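Local coordinates for protein diaminopimelate decarboxylase (PDB 2P3E) that probably catalyses the pyridoxal-phosphate-dependent decarboxylation of meso-diaminopimelate to L-lysine, the last step of lysine biosynthesis by the diaminopimelate pathway, at residues 19-24 / 38-43. Numbering follows the deposited sequence.
Sequences FIEGVS and VYSSNF
Glu21, at the second position of a type I' turn that closes the hairpin of strands 17-20 and 23-24, reaches with its carboxylate to the N-terminus of helix 41-54, where Ser40 is the N-cap. This joins the N-terminal hairpin to the point where strand 36-40 of the mixed sheet runs into helix 41-54, which leads toward strand 59-63 of the pyridoxal-binding barrel. The polar end is tight. Glu21 OE2 takes two bonds: Ser40 OG donates at 2.6 Å on the anti side of the carboxylate oxygen, and Asn42 N at 2.8 Å on the syn side. Toward the more open side, at partly exposed Asn42, Glu21 OE1 receives Asn42 ND2 at 2.8 Å; the donor lies 27° out of the carboxylate plane. Asn398 N is a further donor to Glu21 OE1. The helix dipole would probably stabilise the negative charge. An alanine here would probably leave Ser40 OG, Asn42 N, Asn42 ND2 and Asn398 N without their carboxylate oxygens and weaken the link between turn and helix. On the buried apolar side few contacts cross: Ile20 CG2 touches Val38 CG1 at 3.8 Å, Ile20 CD1 lies 3.9 Å from Ser40 CB, and Leu25 of helix 25-32 packs against both Ile20 and Val38. Chi1 of 162° sets Ser40 OG anti to its backbone N, where it both donates to Glu21 OE2 and accepts the capping bond from Phe43 N at 3.0 Å.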
ATOM      1  N   PHE B  19       2.674  -2.656  29.178  1.00 20.85           N
ATOM      2  CA  PHE B  19       3.758  -1.679  29.189  1.00 20.90           C
ATOM      3  C   PHE B  19       4.837  -2.090  28.169  1.00 20.44           C
ATOM      4  O   PHE B  19       5.046  -3.279  27.931  1.00 19.91           O
ATOM      5  CB  PHE B  19       4.411  -1.593  30.580  1.00 21.38           C
ATOM      6  CG  PHE B  19       3.632  -0.772  31.591  1.00 20.49           C
ATOM      7  CD1 PHE B  19       4.038   0.508  31.922  1.00 21.82           C
ATOM      8  CD2 PHE B  19       2.513  -1.294  32.224  1.00 21.78           C
ATOM      9  CE1 PHE B  19       3.324   1.272  32.863  1.00 22.06           C
ATOM     10  CE2 PHE B  19       1.780  -0.537  33.166  1.00 21.24           C
ATOM     11  CZ  PHE B  19       2.189   0.741  33.480  1.00 21.37           C
ATOM     12  N   ILE B  20       5.532  -1.100  27.615  1.00 20.26           N
ATOM     13  CA  ILE B  20       6.742  -1.331  26.810  1.00 20.61           C
ATOM     14  C   ILE B  20       7.827  -0.394  27.300  1.00 20.44           C
ATOM     15  O   ILE B  20       7.613   0.813  27.380  1.00 21.41           O
ATOM     16  CB  ILE B  20       6.478  -1.131  25.275  1.00 20.78           C
ATOM     17  CG1 ILE B  20       7.719  -1.531  24.453  1.00 20.79           C
ATOM     18  CG2 ILE B  20       6.006   0.305  24.966  1.00 19.80           C
ATOM     19  CD1 ILE B  20       7.479  -1.573  22.961  1.00 21.97           C
ATOM     20  N   GLU B  21       8.989  -0.948  27.643  1.00 20.88           N
ATOM     21  CA  GLU B  21      10.069  -0.182  28.283  1.00 21.36           C
ATOM     22  C   GLU B  21       9.588   0.751  29.423  1.00 21.14           C
ATOM     23  O   GLU B  21       9.995   1.919  29.511  1.00 21.76           O
ATOM     24  CB  GLU B  21      10.889   0.604  27.239  1.00 21.64           C
ATOM     25  CG  GLU B  21      11.693  -0.293  26.304  1.00 22.03           C
ATOM     26  CD  GLU B  21      12.986   0.338  25.862  1.00 21.89           C
ATOM     27  OE1 GLU B  21      13.678   0.937  26.718  1.00 21.81           O
ATOM     28  OE2 GLU B  21      13.313   0.232  24.659  1.00 21.37           O
ATOM     29  N   GLY B  22       8.714   0.230  30.277  1.00 21.09           N
ATOM     30  CA  GLY B  22       8.196   0.982  31.429  1.00 20.74           C
ATOM     31  C   GLY B  22       7.218   2.096  31.085  1.00 21.04           C
ATOM     32  O   GLY B  22       6.973   2.980  31.907  1.00 20.95           O
ATOM     33  N   VAL B  23       6.686   2.092  29.855  1.00 20.53           N
ATOM     34  CA  VAL B  23       5.683   3.077  29.453  1.00 19.66           C
ATOM     35  C   VAL B  23       4.372   2.370  29.102  1.00 19.37           C
ATOM     36  O   VAL B  23       4.354   1.422  28.315  1.00 19.00           O
ATOM     37  CB  VAL B  23       6.153   3.978  28.267  1.00 20.30           C
ATOM     38  CG1 VAL B  23       5.090   5.031  27.930  1.00 19.39           C
ATOM     39  CG2 VAL B  23       7.471   4.663  28.591  1.00 19.15           C
ATOM     40  N   SER B  24       3.282   2.836  29.703  1.00 18.58           N
ATOM     41  CA  SER B  24       1.962   2.235  29.527  1.00 18.58           C
ATOM     42  C   SER B  24       1.491   2.493  28.092  1.00 17.84           C
ATOM     43  O   SER B  24       1.507   3.626  27.636  1.00 16.90           O
ATOM     44  CB  SER B  24       0.984   2.883  30.514  1.00 18.19           C
ATOM     45  OG  SER B  24      -0.347   2.696  30.113  1.00 21.12           O
ATOM     46  N   VAL B  38       4.418   2.099  17.966  1.00 12.74           N
ATOM     47  CA  VAL B  38       5.278   2.299  19.137  1.00 12.45           C
ATOM     48  C   VAL B  38       6.510   1.415  19.001  1.00 12.58           C
ATOM     49  O   VAL B  38       6.370   0.219  18.764  1.00 12.42           O
ATOM     50  CB  VAL B  38       4.515   1.955  20.453  1.00 13.02           C
ATOM     51  CG1 VAL B  38       5.419   2.201  21.687  1.00 13.55           C
ATOM     52  CG2 VAL B  38       3.218   2.776  20.568  1.00 11.89           C
ATOM     53  N   TYR B  39       7.704   2.011  19.143  1.00 12.06           N
ATOM     54  CA  TYR B  39       8.949   1.293  19.001  1.00 12.03           C
ATOM     55  C   TYR B  39       9.758   1.281  20.305  1.00 13.58           C
ATOM     56  O   TYR B  39       9.764   2.269  21.052  1.00 13.64           O
ATOM     57  CB  TYR B  39       9.806   1.916  17.884  1.00 11.67           C
ATOM     58  CG  TYR B  39       9.138   1.936  16.524  1.00 11.37           C
ATOM     59  CD1 TYR B  39       9.247   0.855  15.652  1.00 11.04           C
ATOM     60  CD2 TYR B  39       8.373   3.031  16.122  1.00 10.47           C
ATOM     61  CE1 TYR B  39       8.620   0.879  14.388  1.00  9.96           C
ATOM     62  CE2 TYR B  39       7.763   3.070  14.856  1.00 10.34           C
ATOM     63  CZ  TYR B  39       7.880   2.001  14.014  1.00 10.96           C
ATOM     64  OH  TYR B  39       7.259   2.086  12.785  1.00 11.92           O
ATOM     65  N   SER B  40      10.456   0.171  20.540  1.00 14.47           N
ATOM     66  CA  SER B  40      11.393   0.032  21.664  1.00 14.85           C
ATOM     67  C   SER B  40      12.806   0.352  21.206  1.00 15.22           C
ATOM     68  O   SER B  40      13.397  -0.371  20.398  1.00 14.77           O
ATOM     69  CB  SER B  40      11.327  -1.387  22.252  1.00 15.62           C
ATOM     70  OG  SER B  40      12.481  -1.677  23.053  1.00 17.85           O
ATOM     71  N   SER B  41      13.363   1.430  21.759  1.00 15.22           N
ATOM     72  CA  SER B  41      14.720   1.832  21.453  1.00 16.10           C
ATOM     73  C   SER B  41      15.733   0.743  21.830  1.00 16.23           C
ATOM     74  O   SER B  41      16.615   0.395  21.025  1.00 15.91           O
ATOM     75  CB  SER B  41      15.049   3.147  22.178  1.00 15.96           C
ATOM     76  OG  SER B  41      16.330   3.612  21.823  1.00 16.41           O
ATOM     77  N   ASN B  42      15.601   0.200  23.043  1.00 16.65           N
ATOM     78  CA  ASN B  42      16.574  -0.774  23.529  1.00 17.26           C
ATOM     79  C   ASN B  42      16.482  -2.113  22.821  1.00 16.99           C
ATOM     80  O   ASN B  42      17.490  -2.810  22.699  1.00 16.42           O
ATOM     81  CB  ASN B  42      16.509  -0.943  25.053  1.00 17.97           C
ATOM     82  CG  ASN B  42      17.230   0.172  25.775  1.00 19.46           C
ATOM     83  OD1 ASN B  42      18.440   0.344  25.612  1.00 21.64           O
ATOM     84  ND2 ASN B  42      16.478   0.978  26.536  1.00 21.78           N
ATOM     85  N   PHE B  43      15.283  -2.478  22.364  1.00 16.16           N
ATOM     86  CA  PHE B  43      15.156  -3.674  21.518  1.00 15.97           C
ATOM     87  C   PHE B  43      15.962  -3.539  20.230  1.00 15.41           C
ATOM     88  O   PHE B  43      16.712  -4.461  19.863  1.00 15.41           O
ATOM     89  CB  PHE B  43      13.692  -4.011  21.195  1.00 15.76           C
ATOM     90  CG  PHE B  43      13.512  -5.332  20.468  1.00 17.67           C
ATOM     91  CD1 PHE B  43      13.334  -6.517  21.184  1.00 18.35           C
ATOM     92  CD2 PHE B  43      13.543  -5.394  19.071  1.00 18.66           C
ATOM     93  CE1 PHE B  43      13.173  -7.734  20.525  1.00 18.99           C
ATOM     94  CE2 PHE B  43      13.361  -6.611  18.398  1.00 17.55           C
ATOM     95  CZ  PHE B  43      13.179  -7.783  19.137  1.00 17.49           C
TER